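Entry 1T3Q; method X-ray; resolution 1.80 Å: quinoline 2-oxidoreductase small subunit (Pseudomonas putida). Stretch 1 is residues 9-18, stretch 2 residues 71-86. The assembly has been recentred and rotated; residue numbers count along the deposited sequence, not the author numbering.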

ATOM      1  N   LEU A   9     -26.814  12.227 -10.136  1.00 49.43           N
ATOM      2  CA  LEU A   9     -26.129  11.131 -10.849  1.00 43.69           C
ATOM      3  C   LEU A   9     -27.024  10.438 -11.866  1.00 39.72           C
ATOM      4  O   LEU A   9     -28.183  10.125 -11.586  1.00 39.39           O
ATOM      5  CB  LEU A   9     -25.631  10.057  -9.865  1.00 43.17           C
ATOM      6  CG  LEU A   9     -24.146   9.968  -9.468  1.00 43.82           C
ATOM      7  CD1 LEU A   9     -23.578  11.356  -9.273  1.00 43.34           C
ATOM      8  CD2 LEU A   9     -23.993   9.140  -8.191  1.00 43.30           C
ATOM      9  N   MET A  10     -26.465  10.168 -13.036  1.00 33.72           N
ATOM     10  CA  MET A  10     -27.194   9.507 -14.108  1.00 30.50           C
ATOM     11  C   MET A  10     -26.682   8.088 -14.351  1.00 28.78           C
ATOM     12  O   MET A  10     -25.474   7.840 -14.354  1.00 26.37           O
ATOM     13  CB  MET A  10     -27.084  10.334 -15.392  1.00 31.79           C
ATOM     14  CG  MET A  10     -27.812  11.671 -15.323  1.00 31.86           C
ATOM     15  SD  MET A  10     -27.702  12.597 -16.861  1.00 35.84           S
ATOM     16  CE  MET A  10     -28.714  11.576 -17.944  1.00 36.50           C
ATOM     17  N   ARG A  11     -27.615   7.164 -14.555  1.00 26.67           N
ATOM     18  CA  ARG A  11     -27.296   5.764 -14.794  1.00 27.07           C
ATOM     19  C   ARG A  11     -26.889   5.582 -16.248  1.00 26.50           C
ATOM     20  O   ARG A  11     -27.711   5.724 -17.153  1.00 27.29           O
ATOM     21  CB  ARG A  11     -28.515   4.895 -14.476  1.00 28.38           C
ATOM     22  CG  ARG A  11     -28.308   3.404 -14.689  1.00 31.39           C
ATOM     23  CD  ARG A  11     -29.503   2.619 -14.163  1.00 33.23           C
ATOM     24  NE  ARG A  11     -29.328   1.175 -14.287  1.00 35.21           N
ATOM     25  CZ  ARG A  11     -29.315   0.517 -15.443  1.00 37.13           C
ATOM     26  NH1 ARG A  11     -29.468   1.174 -16.585  1.00 37.83           N
ATOM     27  NH2 ARG A  11     -29.156  -0.801 -15.456  1.00 36.79           N
ATOM     28  N   ILE A  12     -25.618   5.270 -16.471  1.00 24.71           N
ATOM     29  CA  ILE A  12     -25.121   5.089 -17.824  1.00 23.81           C
ATOM     30  C   ILE A  12     -24.855   3.628 -18.144  1.00 24.09           C
ATOM     31  O   ILE A  12     -24.201   2.918 -17.382  1.00 21.56           O
ATOM     32  CB  ILE A  12     -23.826   5.900 -18.058  1.00 23.36           C
ATOM     33  CG1 ILE A  12     -24.084   7.381 -17.747  1.00 21.15           C
ATOM     34  CG2 ILE A  12     -23.356   5.732 -19.503  1.00 20.15           C
ATOM     35  CD1 ILE A  12     -25.244   7.989 -18.522  1.00 22.94           C
ATOM     36  N   SER A  13     -25.371   3.192 -19.286  1.00 24.57           N
ATOM     37  CA  SER A  13     -25.212   1.820 -19.732  1.00 25.44           C
ATOM     38  C   SER A  13     -24.329   1.774 -20.975  1.00 24.11           C
ATOM     39  O   SER A  13     -24.680   2.322 -22.023  1.00 24.98           O
ATOM     40  CB  SER A  13     -26.588   1.220 -20.034  1.00 26.93           C
ATOM     41  OG  SER A  13     -26.476  -0.113 -20.492  1.00 33.98           O
ATOM     42  N   ALA A  14     -23.176   1.125 -20.856  1.00 23.51           N
ATOM     43  CA  ALA A  14     -22.248   1.015 -21.978  1.00 22.23           C
ATOM     44  C   ALA A  14     -21.431  -0.267 -21.882  1.00 22.21           C
ATOM     45  O   ALA A  14     -21.271  -0.836 -20.803  1.00 22.83           O
ATOM     46  CB  ALA A  14     -21.310   2.225 -22.001  1.00 20.93           C
ATOM     47  N   THR A  15     -20.928  -0.735 -23.017  1.00 19.69           N
ATOM     48  CA  THR A  15     -20.107  -1.932 -23.010  1.00 21.16           C
ATOM     49  C   THR A  15     -18.655  -1.471 -22.929  1.00 19.34           C
ATOM     50  O   THR A  15     -18.211  -0.648 -23.727  1.00 19.79           O
ATOM     51  CB  THR A  15     -20.323  -2.766 -24.283  1.00 21.96           C
ATOM     52  OG1 THR A  15     -21.688  -3.197 -24.336  1.00 24.26           O
ATOM     53  CG2 THR A  15     -19.422  -3.981 -24.282  1.00 21.77           C
ATOM     54  N   ILE A  16     -17.926  -1.985 -21.948  1.00 19.73           N
ATOM     55  CA  ILE A  16     -16.529  -1.611 -21.766  1.00 19.72           C
ATOM     56  C   ILE A  16     -15.670  -2.856 -21.884  1.00 20.42           C
ATOM     57  O   ILE A  16     -15.795  -3.789 -21.091  1.00 21.17           O
ATOM     58  CB  ILE A  16     -16.310  -0.949 -20.391  1.00 19.20           C
ATOM     59  CG1 ILE A  16     -17.232   0.264 -20.257  1.00 20.24           C
ATOM     60  CG2 ILE A  16     -14.842  -0.535 -20.237  1.00 18.24           C
ATOM     61  CD1 ILE A  16     -17.131   0.993 -18.923  1.00 20.15           C
ATOM     62  N   ASN A  17     -14.808  -2.863 -22.894  1.00 21.88           N
ATOM     63  CA  ASN A  17     -13.924  -3.984 -23.172  1.00 22.77           C
ATOM     64  C   ASN A  17     -14.688  -5.297 -23.314  1.00 24.60           C
ATOM     65  O   ASN A  17     -14.295  -6.326 -22.762  1.00 23.78           O
ATOM     66  CB  ASN A  17     -12.845  -4.091 -22.092  1.00 23.06           C
ATOM     67  CG  ASN A  17     -11.944  -2.868 -22.060  1.00 21.04           C
ATOM     68  OD1 ASN A  17     -11.671  -2.268 -23.099  1.00 21.33           O
ATOM     69  ND2 ASN A  17     -11.479  -2.496 -20.877  1.00 20.21           N
ATOM     70  N   GLY A  18     -15.790  -5.244 -24.056  1.00 24.76           N
ATOM     71  CA  GLY A  18     -16.592  -6.433 -24.294  1.00 26.01           C
ATOM     72  C   GLY A  18     -17.621  -6.785 -23.237  1.00 26.73           C
ATOM     73  O   GLY A  18     -18.484  -7.627 -23.478  1.00 27.53           O
TER
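Stretch 2 (71-86) LAVQAEGCSIETVEGL

Stretch 2 runs alongside stretch 1 in the same direction: a 3-10 segment (72-75), a type II turn from A75 to C78, and a short strand ending at E81 that pairs in parallel with strand 10-16, the two strand axes crossing at -40° and approaching to 4.6 Å. At the start of the strand M10 and I12 make apolar contacts. M10 SD lies 4.0 Å from V73 CG1. A water joins R11 O (2.7 Å) to E76 OE2 (3.2 Å). I12 reaches over the 3-10 segment, its CD1 3.9 Å from V73 CB and its CG2 4.3 Å from A75 CB. The carboxylate oxygen that holds this water, E76 OE2, accepts a nearly straight hydrogen bond from S13 N (2.7 Å, 177°), so a side chain takes the place of a backbone carbonyl where the turn precedes the second strand. S13 O is in turn bound by G77 N at 2.8 Å; the positive phi of G77 is one that favours glycine. A14 packs its CB against the turn, 3.3 Å from A75 O and 3.4 Å from C78 O. From here the ladder is regular. T15 N donates to C78 O (2.9 Å) and T15 O accepts from I80 N (2.6 Å), so T15 brackets S79, and the side chains of these two lie on one face of the sheet. I16 pairs with I80 on the other face, I16 CG1 standing 4.5 Å from I80 CB. N17 N closes the ladder on I80 O at 2.7 Å. The N17 side chain then extends the pairing past the strand: OD1 accepts from T82 N (2.8 Å) and ND2 donates to T82 OG1 (2.9 Å). G85 packs close by, where a CB would come within 2.6 Å of N17 OD1, a clash. At G18 a second water links G18 N (2.8 Å) to I80 O (2.9 Å).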

ATOM      1  N   LEU A  71     -18.435  13.596 -22.775  1.00 18.05           N
ATOM      2  CA  LEU A  71     -19.039  13.547 -21.447  1.00 15.93           C
ATOM      3  C   LEU A  71     -19.218  12.074 -21.103  1.00 17.44           C
ATOM      4  O   LEU A  71     -19.502  11.252 -21.983  1.00 16.72           O
ATOM      5  CB  LEU A  71     -20.411  14.244 -21.426  1.00 15.98           C
ATOM      6  CG  LEU A  71     -20.514  15.733 -21.779  1.00 17.69           C
ATOM      7  CD1 LEU A  71     -21.965  16.178 -21.639  1.00 17.23           C
ATOM      8  CD2 LEU A  71     -19.629  16.561 -20.852  1.00 16.72           C
ATOM      9  N   ALA A  72     -19.051  11.730 -19.833  1.00 14.61           N
ATOM     10  CA  ALA A  72     -19.226  10.347 -19.429  1.00 16.51           C
ATOM     11  C   ALA A  72     -20.643   9.909 -19.793  1.00 17.61           C
ATOM     12  O   ALA A  72     -20.857   8.771 -20.208  1.00 16.88           O
ATOM     13  CB  ALA A  72     -18.991  10.201 -17.921  1.00 15.33           C
ATOM     14  N   VAL A  73     -21.612  10.811 -19.651  1.00 16.36           N
ATOM     15  CA  VAL A  73     -22.989  10.456 -19.983  1.00 17.87           C
ATOM     16  C   VAL A  73     -23.185  10.187 -21.477  1.00 18.07           C
ATOM     17  O   VAL A  73     -24.166   9.562 -21.872  1.00 20.04           O
ATOM     18  CB  VAL A  73     -24.009  11.534 -19.512  1.00 16.38           C
ATOM     19  CG1 VAL A  73     -23.990  11.632 -17.999  1.00 18.33           C
ATOM     20  CG2 VAL A  73     -23.709  12.883 -20.148  1.00 16.62           C
ATOM     21  N   GLN A  74     -22.249  10.638 -22.308  1.00 18.97           N
ATOM     22  CA  GLN A  74     -22.362  10.397 -23.745  1.00 19.30           C
ATOM     23  C   GLN A  74     -21.871   9.005 -24.122  1.00 18.62           C
ATOM     24  O   GLN A  74     -21.837   8.648 -25.297  1.00 19.84           O
ATOM     25  CB  GLN A  74     -21.598  11.462 -24.534  1.00 19.54           C
ATOM     26  CG  GLN A  74     -22.258  12.833 -24.456  1.00 19.21           C
ATOM     27  CD  GLN A  74     -21.477  13.913 -25.170  1.00 19.62           C
ATOM     28  OE1 GLN A  74     -20.299  14.123 -24.898  1.00 19.16           O
ATOM     29  NE2 GLN A  74     -22.135  14.614 -26.084  1.00 21.18           N
ATOM     30  N   ALA A  75     -21.506   8.210 -23.120  1.00 19.13           N
ATOM     31  CA  ALA A  75     -21.041   6.852 -23.379  1.00 20.25           C
ATOM     32  C   ALA A  75     -22.240   5.915 -23.485  1.00 20.97           C
ATOM     33  O   ALA A  75     -22.106   4.758 -23.892  1.00 20.27           O
ATOM     34  CB  ALA A  75     -20.120   6.386 -22.259  1.00 20.08           C
ATOM     35  N   GLU A  76     -23.413   6.424 -23.113  1.00 20.07           N
ATOM     36  CA  GLU A  76     -24.637   5.636 -23.150  1.00 20.94           C
ATOM     37  C   GLU A  76     -24.831   4.935 -24.486  1.00 19.55           C
ATOM     38  O   GLU A  76     -24.786   5.565 -25.544  1.00 18.15           O
ATOM     39  CB  GLU A  76     -25.854   6.523 -22.865  1.00 21.66           C
ATOM     40  CG  GLU A  76     -27.200   5.798 -22.999  1.00 23.98           C
ATOM     41  CD  GLU A  76     -27.443   4.795 -21.878  1.00 27.34           C
ATOM     42  OE1 GLU A  76     -28.241   3.855 -22.078  1.00 29.78           O
ATOM     43  OE2 GLU A  76     -26.848   4.954 -20.791  1.00 28.68           O
ATOM     44  N   GLY A  77     -25.050   3.627 -24.424  1.00 21.25           N
ATOM     45  CA  GLY A  77     -25.273   2.850 -25.631  1.00 23.04           C
ATOM     46  C   GLY A  77     -24.063   2.630 -26.516  1.00 24.49           C
ATOM     47  O   GLY A  77     -24.201   2.136 -27.638  1.00 25.48           O
ATOM     48  N   CYS A  78     -22.879   2.981 -26.025  1.00 22.74           N
ATOM     49  CA  CYS A  78     -21.659   2.812 -26.808  1.00 23.79           C
ATOM     50  C   CYS A  78     -20.808   1.633 -26.352  1.00 23.44           C
ATOM     51  O   CYS A  78     -20.939   1.149 -25.225  1.00 23.13           O
ATOM     52  CB  CYS A  78     -20.807   4.082 -26.744  1.00 24.85           C
ATOM     53  SG  CYS A  78     -21.595   5.555 -27.434  1.00 28.85           S
ATOM     54  N   SER A  79     -19.943   1.168 -27.249  1.00 22.05           N
ATOM     55  CA  SER A  79     -19.031   0.076 -26.953  1.00 22.85           C
ATOM     56  C   SER A  79     -17.647   0.713 -26.837  1.00 22.10           C
ATOM     57  O   SER A  79     -17.094   1.210 -27.817  1.00 21.83           O
ATOM     58  CB  SER A  79     -19.038  -0.953 -28.083  1.00 25.80           C
ATOM     59  OG  SER A  79     -18.070  -1.959 -27.849  1.00 30.91           O
ATOM     60  N   ILE A  80     -17.102   0.697 -25.627  1.00 22.60           N
ATOM     61  CA  ILE A  80     -15.805   1.307 -25.346  1.00 20.97           C
ATOM     62  C   ILE A  80     -14.674   0.303 -25.167  1.00 20.73           C
ATOM     63  O   ILE A  80     -14.847  -0.743 -24.540  1.00 20.51           O
ATOM     64  CB  ILE A  80     -15.897   2.165 -24.070  1.00 21.42           C
ATOM     65  CG1 ILE A  80     -16.896   3.304 -24.289  1.00 22.82           C
ATOM     66  CG2 ILE A  80     -14.519   2.691 -23.691  1.00 22.40           C
ATOM     67  CD1 ILE A  80     -17.234   4.079 -23.025  1.00 24.69           C
ATOM     68  N   GLU A  81     -13.511   0.640 -25.718  1.00 19.91           N
ATOM     69  CA  GLU A  81     -12.330  -0.202 -25.612  1.00 20.48           C
ATOM     70  C   GLU A  81     -11.181   0.609 -25.029  1.00 18.69           C
ATOM     71  O   GLU A  81     -10.741   1.586 -25.633  1.00 18.84           O
ATOM     72  CB  GLU A  81     -11.910  -0.719 -26.989  1.00 22.45           C
ATOM     73  CG  GLU A  81     -12.802  -1.792 -27.569  1.00 26.48           C
ATOM     74  CD  GLU A  81     -12.397  -2.138 -28.986  1.00 31.14           C
ATOM     75  OE1 GLU A  81     -12.815  -1.416 -29.918  1.00 33.51           O
ATOM     76  OE2 GLU A  81     -11.645  -3.118 -29.167  1.00 32.62           O
ATOM     77  N   THR A  82     -10.703   0.215 -23.851  1.00 17.59           N
ATOM     78  CA  THR A  82      -9.578   0.906 -23.228  1.00 17.72           C
ATOM     79  C   THR A  82      -8.355  -0.002 -23.355  1.00 18.83           C
ATOM     80  O   THR A  82      -8.473  -1.170 -23.750  1.00 17.49           O
ATOM     81  CB  THR A  82      -9.836   1.212 -21.738  1.00 15.29           C
ATOM     82  OG1 THR A  82      -9.940  -0.012 -21.002  1.00 17.53           O
ATOM     83  CG2 THR A  82     -11.127   2.012 -21.575  1.00 14.39           C
ATOM     84  N   VAL A  83      -7.183   0.528 -23.027  1.00 16.85           N
ATOM     85  CA  VAL A  83      -5.956  -0.248 -23.137  1.00 17.69           C
ATOM     86  C   VAL A  83      -5.999  -1.555 -22.342  1.00 18.32           C
ATOM     87  O   VAL A  83      -5.382  -2.545 -22.740  1.00 18.47           O
ATOM     88  CB  VAL A  83      -4.732   0.591 -22.689  1.00 17.62           C
ATOM     89  CG1 VAL A  83      -4.836   0.919 -21.214  1.00 16.48           C
ATOM     90  CG2 VAL A  83      -3.447  -0.165 -22.986  1.00 17.89           C
ATOM     91  N   GLU A  84      -6.734  -1.568 -21.233  1.00 16.80           N
ATOM     92  CA  GLU A  84      -6.826  -2.771 -20.407  1.00 18.75           C
ATOM     93  C   GLU A  84      -7.401  -3.967 -21.165  1.00 20.38           C
ATOM     94  O   GLU A  84      -7.151  -5.121 -20.802  1.00 19.20           O
ATOM     95  CB  GLU A  84      -7.692  -2.527 -19.166  1.00 20.02           C
ATOM     96  CG  GLU A  84      -7.049  -1.656 -18.101  1.00 20.53           C
ATOM     97  CD  GLU A  84      -7.386  -0.184 -18.246  1.00 20.45           C
ATOM     98  OE1 GLU A  84      -7.745   0.254 -19.360  1.00 18.14           O
ATOM     99  OE2 GLU A  84      -7.271   0.539 -17.234  1.00 19.68           O
ATOM    100  N   GLY A  85      -8.177  -3.689 -22.208  1.00 20.86           N
ATOM    101  CA  GLY A  85      -8.794  -4.765 -22.963  1.00 22.88           C
ATOM    102  C   GLY A  85      -7.948  -5.369 -24.062  1.00 23.58           C
ATOM    103  O   GLY A  85      -8.337  -6.377 -24.654  1.00 23.59           O
ATOM    104  N   LEU A  86      -6.790  -4.778 -24.334  1.00 21.58           N
ATOM    105  CA  LEU A  86      -5.918  -5.262 -25.401  1.00 24.63           C
ATOM    106  C   LEU A  86      -5.340  -6.661 -25.234  1.00 25.40           C
ATOM    107  O   LEU A  86      -5.515  -7.514 -26.103  1.00 26.68           O
ATOM    108  CB  LEU A  86      -4.760  -4.290 -25.633  1.00 24.63           C
ATOM    109  CG  LEU A  86      -4.825  -3.379 -26.858  1.00 27.63           C
ATOM    110  CD1 LEU A  86      -3.483  -2.685 -27.013  1.00 25.60           C
ATOM    111  CD2 LEU A  86      -5.138  -4.187 -28.115  1.00 27.24           C
TER
HETATM  112  O   HOH W   1     -28.841   3.742 -18.592  1.00 37.35           O
HETATM  113  O   HOH W   2     -16.312  -2.982 -25.557  1.00 23.02           O